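Local structure of RagA protein (Porphyromonas gingivalis, 6SLN) at residues 144-149 with 185-190; 299-304 with 401-406; 681-686 with 702-707. The protein is an outer-membrane TonB-dependent receptor that probably imports nutrients, perhaps peptides, into the periplasm. All blocks are in the same frame, centred on the assembly; numbering follows the deposited sequence.

Interaction 1. Residues 144-149 with 185-190; sequences VEIHGT and VLKDAS
The His147 imidazole stacks on the ring of Tyr703 from the barrel wall, and its CE1 touches the Lys187 side chain, lying 3.6 Å from Lys187 CB. Both segments belong to the plug domain that fills the barrel of a TonB-dependent receptor, and each covers the end of a short plug strand and the turn beyond it. His147 sits in that turn with left-handed backbone angles, and its CB points toward 185-190. The imidazole NE2 is 3.8 Å from Lys187 CD; the two side chains cross at roughly a right angle. The lysine bends at chi3 (-125°), which carries its tip away from 144-149 but leaves NZ 5.0 Å from His147 NE2. Asp738 OD1 of the barrel bonds to both nitrogens, forming a salt bridge with NZ, and the Ala127 carbonyl adds a second partner for NZ. The shared carboxylate ties both plug residues to the wall and would probably favour the protonated form of His147, if it is charged at all.

The rest of the contact is apolar. Ile146 runs past Val185 in the opposite direction, its CD1 3.6 Å from Val185 CG1, while its CG2 branch, anti to the backbone N, rests 4.0 Å from Lys187 CA. Met129 of the strand next to 143-146 touches both Ile146 and Val185, so the two small plug sheets are joined through these side chains.

Two carboxylates shape the turns themselves. Glu145 OE2 accepts from Thr149 OG1 from above its plane at 2.6 Å. Asp188 makes an Asx turn: Ser190 N reaches OD2 at 2.9 Å, coming in 56° out of the carboxylate plane.

Interaction 2. Residues 299-304 with 401-406; sequences ADWLKA and YNPFDV
Trp301 lays its six-membered ring over Pro403, whose CG stands 3.8 Å from the ring centroid and only 14° off its normal, a CH-pi contact. This is loop-to-loop packing on the extracellular side of the barrel. Residues 299-304 form the N-capped start of a short helix leading into strand 309-322; their partner, 401-406, is irregular chain in the long loop after helix 390-396. The indole is also held at its rim, where NE1 donates to Tyr401 O over 2.8 Å. That bond is bent, 135° at the hydrogen, and the nitrogen approaches from above the carbonyl plane. One loop thus supports the indole twice, by the proline on a face and by a backbone carbonyl at the NE1 edge, tilted out of the ring plane.

Pro403 CG has a second neighbour in Ala304 CB, 3.6 Å away, so the proline is wedged between the indole and the first helical turn. Phe404 comes to that same turn edge-on. Its CZ lies 3.5 Å from Asp300 O, nearly in the ring plane, and 3.7 Å from Ala304 CB. Ala299 CB points toward 401-406 and meets Tyr401 O and Asn402 OD1, each at 3.5 Å, with Pro403 CD and Phe404 CE1 beside it.

Each segment is stiffened from within by a side-chain acceptor. Asn402, whose ND2 is bonded to Phe291 O, uses OD1 to close an Asx turn with Phe404 N at 3.2 Å. Asp300 caps the helix, its OD1 receiving Lys303 N at 3.0 Å in an almost straight bond (173°).

Interaction 3. Residues 681-686 with 702-707; sequences SQFNFG and FYVRTT
Phe683 and Val704 face each other across a hydrogen-bonded pair, the valine meeting the ring at its edge: CG1 lies 3.5 Å from Phe683 CD2, close to the ring plane. The two strands form an antiparallel hairpin of the transmembrane beta-barrel, with six backbone hydrogen bonds in three reciprocal pairs, Ser681 with Thr706, Phe683 with Val704 and Phe685 with Phe702. Phe685 N to Phe702 O, at 2.6 Å, runs nearly along the C=O axis.

On the face of the phenylalanines, Phe683, Phe685 and Phe702 all have CG anti to the backbone N. CE2 of Phe683 comes within 4.5 Å of CE2 at the edge of the Phe702 ring, a loose apolar approach, whereas the Phe685 ring turns away from 702-707. Farther along this face, Ser681 OG packs 3.6 Å from Thr706 CB. The phenylalanines here are consistent with the outer, probably lipid-facing surface of the barrel.

The other face looks to the plug and is polar. Tyr703 takes the crowded first torsion (chi1 64°), with CG between the backbone N and the carbonyl carbon. Its ring lies almost parallel to the Asn684 amide, their planes 4° apart, though the closest touch is Asn684 OD1 to Tyr703 CB at 3.3 Å. Asp701 OD1 bonds to Asn684 ND2, and the Tyr703 hydroxyl is hydrogen-bonded to Asn762 OD1. Gln682 and Arg705 cross obliquely, amide and guanidinium 44° apart, with Gln682 CG 3.8 Å from Arg705 CB. Both are extended and reach inward: Gln682 NE2 bonds to Lys187 O of the plug, while the arginine holds Gln680 OE1 through NE and the carbonyl oxygen of His147 through NH1.

In the fold
Along the chain the three contacts follow one another in series: plug first, then the extracellular loops, then the barrel wall. Interactions 1 and 3 are close neighbours, their centres about 10 Å apart and their atoms touching, so the turns after plug strands 143-146 and 180-186 rest on the inner face of hairpin 678-691/696-715. Together they form part of the plug-barrel interface, contacts that might have to rearrange if the plug moves during transport, as is thought for TonB-dependent receptors. Interaction 2 lies on the opposite side of the chain's centre, about 47 Å from interaction 1 and 55 Å from interaction 3 between centres, and joins two extracellular loops well away from that interface.

Interaction 1. Residues 144-149 with 185-190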
loop_
_atom_site.group_PDB
_atom_site.type_symbol
_atom_site.label_atom_id
_atom_site.label_comp_id
_atom_site.label_asym_id
_atom_site.label_seq_id
_atom_site.Cartn_x
_atom_site.Cartn_y
_atom_site.Cartn_z
ATOM N N VAL A 144 33.413 -1.289 1.275
ATOM C CA VAL A 144 34.611 -1.841 0.651
ATOM C C VAL A 144 35.160 -0.843 -0.359
ATOM O O VAL A 144 34.403 -0.265 -1.146
ATOM C CB VAL A 144 34.339 -3.192 -0.037
ATOM C CG1 VAL A 144 35.630 -3.732 -0.589
ATOM C CG2 VAL A 144 33.700 -4.193 0.939
ATOM N N GLU A 145 36.480 -0.647 -0.332
ATOM C CA GLU A 145 37.202 0.159 -1.319
ATOM C C GLU A 145 38.466 -0.592 -1.727
ATOM O O GLU A 145 39.297 -0.918 -0.870
ATOM C CB GLU A 145 37.570 1.548 -0.768
ATOM C CG GLU A 145 36.392 2.473 -0.429
ATOM C CD GLU A 145 36.837 3.805 0.160
ATOM O OE1 GLU A 145 37.994 3.887 0.612
ATOM O OE2 GLU A 145 36.041 4.770 0.186
ATOM N N ILE A 146 38.608 -0.864 -3.025
ATOM C CA ILE A 146 39.763 -1.567 -3.578
ATOM C C ILE A 146 40.732 -0.538 -4.158
ATOM O O ILE A 146 40.401 0.152 -5.131
ATOM C CB ILE A 146 39.323 -2.581 -4.646
ATOM C CG1 ILE A 146 38.467 -3.677 -3.995
ATOM C CG2 ILE A 146 40.534 -3.129 -5.439
ATOM C CD1 ILE A 146 37.886 -4.662 -4.963
ATOM N N HIS A 147 41.932 -0.444 -3.571
ATOM C CA HIS A 147 42.949 0.550 -3.959
ATOM C C HIS A 147 42.402 1.978 -3.850
ATOM O O HIS A 147 42.438 2.749 -4.811
ATOM C CB HIS A 147 43.481 0.307 -5.379
ATOM C CG HIS A 147 44.274 -0.952 -5.551
ATOM N ND1 HIS A 147 44.479 -1.526 -6.789
ATOM C CD2 HIS A 147 44.922 -1.738 -4.661
ATOM C CE1 HIS A 147 45.221 -2.611 -6.655
ATOM N NE2 HIS A 147 45.504 -2.763 -5.373
ATOM N N GLY A 148 41.866 2.324 -2.679
ATOM C CA GLY A 148 41.481 3.692 -2.390
ATOM C C GLY A 148 40.068 4.040 -2.817
ATOM O O GLY A 148 39.316 3.230 -3.365
ATOM N N THR A 149 39.698 5.291 -2.542
ATOM C CA THR A 149 38.438 5.855 -3.014
ATOM C C THR A 149 38.674 6.405 -4.407
ATOM O O THR A 149 39.519 7.286 -4.590
ATOM C CB THR A 149 37.934 6.973 -2.101
ATOM O OG1 THR A 149 37.811 6.487 -0.762
ATOM C CG2 THR A 149 36.573 7.465 -2.556
ATOM N N VAL A 185 38.960 -11.504 -5.500
ATOM C CA VAL A 185 38.934 -10.051 -5.562
ATOM C C VAL A 185 39.815 -9.635 -6.727
ATOM O O VAL A 185 41.005 -9.970 -6.765
ATOM C CB VAL A 185 39.378 -9.408 -4.239
ATOM C CG1 VAL A 185 39.293 -7.881 -4.327
ATOM C CG2 VAL A 185 38.490 -9.913 -3.114
ATOM N N LEU A 186 39.215 -8.938 -7.692
ATOM C CA LEU A 186 39.905 -8.485 -8.892
ATOM C C LEU A 186 40.233 -7.000 -8.759
ATOM O O LEU A 186 39.328 -6.166 -8.620
ATOM C CB LEU A 186 39.055 -8.739 -10.133
ATOM C CG LEU A 186 38.297 -10.054 -10.205
ATOM C CD1 LEU A 186 37.588 -10.099 -11.510
ATOM C CD2 LEU A 186 39.238 -11.228 -10.082
ATOM N N LYS A 187 41.525 -6.671 -8.825
ATOM C CA LYS A 187 41.994 -5.344 -8.463
ATOM C C LYS A 187 42.370 -4.452 -9.641
ATOM O O LYS A 187 42.348 -3.229 -9.483
ATOM C CB LYS A 187 43.205 -5.459 -7.525
ATOM C CG LYS A 187 42.996 -6.446 -6.388
ATOM C CD LYS A 187 44.044 -6.295 -5.275
ATOM C CE LYS A 187 44.756 -7.628 -4.988
ATOM N NZ LYS A 187 45.853 -7.539 -3.959
ATOM N N ASP A 188 42.708 -5.013 -10.803
ATOM C CA ASP A 188 43.257 -4.234 -11.906
ATOM C C ASP A 188 42.432 -4.383 -13.182
ATOM O O ASP A 188 41.639 -5.311 -13.344
ATOM C CB ASP A 188 44.697 -4.646 -12.201
ATOM C CG ASP A 188 44.769 -5.934 -12.952
ATOM O OD1 ASP A 188 44.536 -6.981 -12.329
ATOM O OD2 ASP A 188 45.029 -5.901 -14.163
ATOM N N ALA A 189 42.685 -3.462 -14.116
ATOM C CA ALA A 189 41.869 -3.332 -15.318
ATOM C C ALA A 189 41.953 -4.558 -16.214
ATOM O O ALA A 189 41.021 -4.832 -16.983
ATOM C CB ALA A 189 42.295 -2.093 -16.101
ATOM N N SER A 190 43.063 -5.285 -16.163
ATOM C CA SER A 190 43.149 -6.499 -16.961
ATOM C C SER A 190 42.295 -7.603 -16.365
ATOM O O SER A 190 41.762 -8.436 -17.103
ATOM C CB SER A 190 44.601 -6.952 -17.070
ATOM O OG SER A 190 44.717 -8.236 -17.651
#

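Interaction 2. Residues 299-304 with 401-406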
loop_
_atom_site.group_PDB
_atom_site.type_symbol
_atom_site.label_atom_id
_atom_site.label_comp_id
_atom_site.label_asym_id
_atom_site.label_seq_id
_atom_site.Cartn_x
_atom_site.Cartn_y
_atom_site.Cartn_z
ATOM N N ALA A 299 22.619 4.846 38.530
ATOM C CA ALA A 299 22.164 3.794 37.649
ATOM C C ALA A 299 23.220 3.448 36.606
ATOM O O ALA A 299 24.047 4.277 36.206
ATOM C CB ALA A 299 20.859 4.203 36.966
ATOM N N ASP A 300 23.195 2.186 36.195
ATOM C CA ASP A 300 24.083 1.657 35.172
ATOM C C ASP A 300 23.413 1.904 33.822
ATOM O O ASP A 300 22.708 1.049 33.279
ATOM C CB ASP A 300 24.331 0.176 35.434
ATOM C CG ASP A 300 25.352 -0.428 34.491
ATOM O OD1 ASP A 300 25.571 0.154 33.407
ATOM O OD2 ASP A 300 25.941 -1.482 34.844
ATOM N N TRP A 301 23.627 3.110 33.278
ATOM C CA TRP A 301 22.966 3.465 32.025
ATOM C C TRP A 301 23.480 2.653 30.843
ATOM O O TRP A 301 22.779 2.551 29.838
ATOM C CB TRP A 301 23.106 4.956 31.740
ATOM C CG TRP A 301 22.027 5.740 32.352
ATOM C CD1 TRP A 301 22.062 6.411 33.540
ATOM C CD2 TRP A 301 20.714 5.898 31.842
ATOM N NE1 TRP A 301 20.848 6.999 33.792
ATOM C CE2 TRP A 301 19.998 6.693 32.762
ATOM C CE3 TRP A 301 20.061 5.426 30.709
ATOM C CZ2 TRP A 301 18.669 7.044 32.565
ATOM C CZ3 TRP A 301 18.749 5.777 30.517
ATOM C CH2 TRP A 301 18.067 6.585 31.435
ATOM N N LEU A 302 24.679 2.078 30.955
ATOM C CA LEU A 302 25.140 1.085 29.997
ATOM C C LEU A 302 24.169 -0.080 29.931
ATOM O O LEU A 302 23.589 -0.365 28.877
ATOM C CB LEU A 302 26.538 0.592 30.386
ATOM C CG LEU A 302 27.057 -0.555 29.506
ATOM C CD1 LEU A 302 27.055 -0.173 28.006
ATOM C CD2 LEU A 302 28.419 -1.091 29.946
ATOM N N LYS A 303 23.957 -0.752 31.066
ATOM C CA LYS A 303 22.997 -1.847 31.099
ATOM C C LYS A 303 21.572 -1.375 30.815
ATOM O O LYS A 303 20.763 -2.154 30.302
ATOM C CB LYS A 303 23.083 -2.587 32.436
ATOM C CG LYS A 303 22.132 -3.782 32.525
ATOM C CD LYS A 303 22.341 -4.567 33.792
ATOM C CE LYS A 303 23.804 -4.521 34.185
ATOM N NZ LYS A 303 24.583 -5.620 33.544
ATOM N N ALA A 304 21.259 -0.110 31.086
ATOM C CA ALA A 304 19.941 0.407 30.741
ATOM C C ALA A 304 19.688 0.370 29.241
ATOM O O ALA A 304 18.532 0.284 28.817
ATOM C CB ALA A 304 19.796 1.839 31.253
ATOM N N TYR A 401 19.664 9.746 37.598
ATOM C CA TYR A 401 18.429 9.391 36.920
ATOM C C TYR A 401 18.434 7.888 36.720
ATOM O O TYR A 401 19.403 7.328 36.201
ATOM C CB TYR A 401 18.300 10.111 35.577
ATOM C CG TYR A 401 17.884 11.529 35.745
ATOM C CD1 TYR A 401 17.013 11.895 36.758
ATOM C CD2 TYR A 401 18.400 12.519 34.926
ATOM C CE1 TYR A 401 16.636 13.206 36.929
ATOM C CE2 TYR A 401 18.049 13.838 35.097
ATOM C CZ TYR A 401 17.165 14.183 36.095
ATOM O OH TYR A 401 16.798 15.504 36.240
ATOM N N ASN A 402 17.352 7.240 37.132
ATOM C CA ASN A 402 17.317 5.787 37.279
ATOM C C ASN A 402 16.169 5.226 36.463
ATOM O O ASN A 402 14.994 5.485 36.796
ATOM C CB ASN A 402 17.161 5.405 38.749
ATOM C CG ASN A 402 17.229 3.913 38.980
ATOM O OD1 ASN A 402 17.767 3.151 38.178
ATOM N ND2 ASN A 402 16.685 3.492 40.079
ATOM N N PRO A 403 16.447 4.464 35.406
ATOM C CA PRO A 403 15.367 3.833 34.639
ATOM C C PRO A 403 14.994 2.444 35.127
ATOM O O PRO A 403 14.235 1.758 34.441
ATOM C CB PRO A 403 15.973 3.765 33.225
ATOM C CG PRO A 403 17.448 3.496 33.498
ATOM C CD PRO A 403 17.771 4.144 34.849
ATOM N N PHE A 404 15.511 2.005 36.271
ATOM C CA PHE A 404 15.201 0.680 36.782
ATOM C C PHE A 404 14.245 0.784 37.958
ATOM O O PHE A 404 14.198 1.802 38.650
ATOM C CB PHE A 404 16.458 -0.072 37.223
ATOM C CG PHE A 404 17.562 -0.120 36.181
ATOM C CD1 PHE A 404 18.467 0.919 36.063
ATOM C CD2 PHE A 404 17.726 -1.233 35.363
ATOM C CE1 PHE A 404 19.492 0.861 35.124
ATOM C CE2 PHE A 404 18.758 -1.291 34.424
ATOM C CZ PHE A 404 19.639 -0.250 34.309
ATOM N N ASP A 405 13.477 -0.284 38.177
ATOM C CA ASP A 405 12.673 -0.410 39.389
ATOM C C ASP A 405 13.577 -0.880 40.532
ATOM O O ASP A 405 14.799 -0.999 40.385
ATOM C CB ASP A 405 11.467 -1.323 39.141
ATOM C CG ASP A 405 11.828 -2.823 39.038
ATOM O OD1 ASP A 405 12.983 -3.243 39.252
ATOM O OD2 ASP A 405 10.916 -3.620 38.744
ATOM N N VAL A 406 12.979 -1.172 41.690
ATOM C CA VAL A 406 13.772 -1.487 42.875
ATOM C C VAL A 406 14.361 -2.887 42.830
ATOM O O VAL A 406 15.262 -3.200 43.622
ATOM C CB VAL A 406 12.928 -1.319 44.147
ATOM C CG1 VAL A 406 12.694 0.157 44.418
ATOM C CG2 VAL A 406 11.620 -2.074 44.007
#

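Interaction 3. Residues 681-686 with 702-707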
loop_
_atom_site.group_PDB
_atom_site.type_symbol
_atom_site.label_atom_id
_atom_site.label_comp_id
_atom_site.label_asym_id
_atom_site.label_seq_id
_atom_site.Cartn_x
_atom_site.Cartn_y
_atom_site.Cartn_z
ATOM N N SER A 681 41.442 5.014 -15.306
ATOM C CA SER A 681 42.494 4.182 -15.853
ATOM C C SER A 681 43.292 3.611 -14.694
ATOM O O SER A 681 43.301 4.173 -13.599
ATOM C CB SER A 681 43.404 4.969 -16.800
ATOM O OG SER A 681 44.126 5.956 -16.093
ATOM N N GLN A 682 43.962 2.485 -14.935
ATOM C CA GLN A 682 44.777 1.874 -13.889
ATOM C C GLN A 682 45.963 1.167 -14.523
ATOM O O GLN A 682 45.795 0.174 -15.239
ATOM C CB GLN A 682 43.971 0.899 -13.046
ATOM C CG GLN A 682 44.643 0.592 -11.728
ATOM C CD GLN A 682 44.184 -0.713 -11.126
ATOM O OE1 GLN A 682 45.001 -1.575 -10.813
ATOM N NE2 GLN A 682 42.878 -0.867 -10.953
ATOM N N PHE A 683 47.156 1.673 -14.233
ATOM C CA PHE A 683 48.393 0.981 -14.544
ATOM C C PHE A 683 48.781 0.137 -13.338
ATOM O O PHE A 683 48.725 0.613 -12.200
ATOM C CB PHE A 683 49.490 1.986 -14.889
ATOM C CG PHE A 683 50.866 1.404 -14.897
ATOM C CD1 PHE A 683 51.228 0.452 -15.833
ATOM C CD2 PHE A 683 51.808 1.813 -13.967
ATOM C CE1 PHE A 683 52.512 -0.080 -15.840
ATOM C CE2 PHE A 683 53.091 1.284 -13.965
ATOM C CZ PHE A 683 53.442 0.338 -14.903
ATOM N N ASN A 684 49.135 -1.120 -13.580
ATOM C CA ASN A 684 49.449 -2.033 -12.494
ATOM C C ASN A 684 50.649 -2.867 -12.886
ATOM O O ASN A 684 50.668 -3.443 -13.973
ATOM C CB ASN A 684 48.270 -2.951 -12.166
ATOM C CG ASN A 684 48.477 -3.712 -10.881
ATOM O OD1 ASN A 684 47.994 -3.313 -9.826
ATOM N ND2 ASN A 684 49.250 -4.791 -10.952
ATOM N N PHE A 685 51.635 -2.936 -11.998
ATOM C CA PHE A 685 52.873 -3.671 -12.235
ATOM C C PHE A 685 53.116 -4.600 -11.056
ATOM O O PHE A 685 53.264 -4.133 -9.922
ATOM C CB PHE A 685 54.053 -2.714 -12.413
ATOM C CG PHE A 685 55.371 -3.397 -12.393
ATOM C CD1 PHE A 685 56.066 -3.574 -11.204
ATOM C CD2 PHE A 685 55.919 -3.886 -13.563
ATOM C CE1 PHE A 685 57.284 -4.225 -11.183
ATOM C CE2 PHE A 685 57.138 -4.526 -13.555
ATOM C CZ PHE A 685 57.823 -4.697 -12.362
ATOM N N GLY A 686 53.188 -5.909 -11.315
ATOM C CA GLY A 686 53.175 -6.885 -10.248
ATOM C C GLY A 686 54.296 -7.902 -10.343
ATOM O O GLY A 686 54.927 -8.085 -11.383
ATOM N N PHE A 702 52.543 -2.999 -7.574
ATOM C CA PHE A 702 52.544 -1.545 -7.595
ATOM C C PHE A 702 51.539 -1.078 -8.634
ATOM O O PHE A 702 51.576 -1.523 -9.785
ATOM C CB PHE A 702 53.936 -0.996 -7.916
ATOM C CG PHE A 702 53.966 0.493 -8.178
ATOM C CD1 PHE A 702 54.004 1.397 -7.124
ATOM C CD2 PHE A 702 53.948 0.993 -9.484
ATOM C CE1 PHE A 702 54.030 2.781 -7.366
ATOM C CE2 PHE A 702 53.973 2.370 -9.732
ATOM C CZ PHE A 702 54.017 3.263 -8.669
ATOM N N TYR A 703 50.659 -0.171 -8.235
ATOM C CA TYR A 703 49.658 0.348 -9.147
ATOM C C TYR A 703 49.612 1.864 -9.078
ATOM O O TYR A 703 50.045 2.482 -8.101
ATOM C CB TYR A 703 48.273 -0.192 -8.817
ATOM C CG TYR A 703 47.788 0.263 -7.469
ATOM C CD1 TYR A 703 47.063 1.437 -7.329
ATOM C CD2 TYR A 703 48.071 -0.472 -6.330
ATOM C CE1 TYR A 703 46.628 1.861 -6.097
ATOM C CE2 TYR A 703 47.634 -0.060 -5.093
ATOM C CZ TYR A 703 46.912 1.102 -4.980
ATOM O OH TYR A 703 46.478 1.511 -3.742
ATOM N N VAL A 704 49.045 2.454 -10.128
ATOM C CA VAL A 704 48.678 3.866 -10.138
ATOM C C VAL A 704 47.362 3.986 -10.885
ATOM O O VAL A 704 47.244 3.537 -12.033
ATOM C CB VAL A 704 49.743 4.781 -10.769
ATOM C CG1 VAL A 704 50.119 4.304 -12.153
ATOM C CG2 VAL A 704 49.217 6.206 -10.821
ATOM N N ARG A 705 46.378 4.580 -10.230
ATOM C CA ARG A 705 44.995 4.583 -10.671
ATOM C C ARG A 705 44.539 6.031 -10.776
ATOM O O ARG A 705 44.740 6.822 -9.849
ATOM C CB ARG A 705 44.131 3.756 -9.692
ATOM C CG ARG A 705 42.736 4.257 -9.456
ATOM C CD ARG A 705 42.006 3.367 -8.466
ATOM N NE ARG A 705 40.564 3.560 -8.583
ATOM C CZ ARG A 705 39.699 3.261 -7.628
ATOM N NH1 ARG A 705 40.136 2.744 -6.491
ATOM N NH2 ARG A 705 38.400 3.471 -7.815
ATOM N N THR A 706 43.962 6.382 -11.911
ATOM C CA THR A 706 43.609 7.761 -12.196
ATOM C C THR A 706 42.139 7.846 -12.552
ATOM O O THR A 706 41.638 7.040 -13.342
ATOM C CB THR A 706 44.436 8.302 -13.350
ATOM O OG1 THR A 706 45.749 7.723 -13.299
ATOM C CG2 THR A 706 44.528 9.812 -13.255
ATOM N N THR A 707 41.454 8.828 -11.977
ATOM C CA THR A 707 40.053 9.075 -12.286
ATOM C C THR A 707 39.895 10.422 -12.979
ATOM O O THR A 707 40.387 11.441 -12.486
ATOM C CB THR A 707 39.185 9.012 -11.027
ATOM O OG1 THR A 707 39.481 7.815 -10.287
ATOM C CG2 THR A 707 37.720 9.038 -11.417
#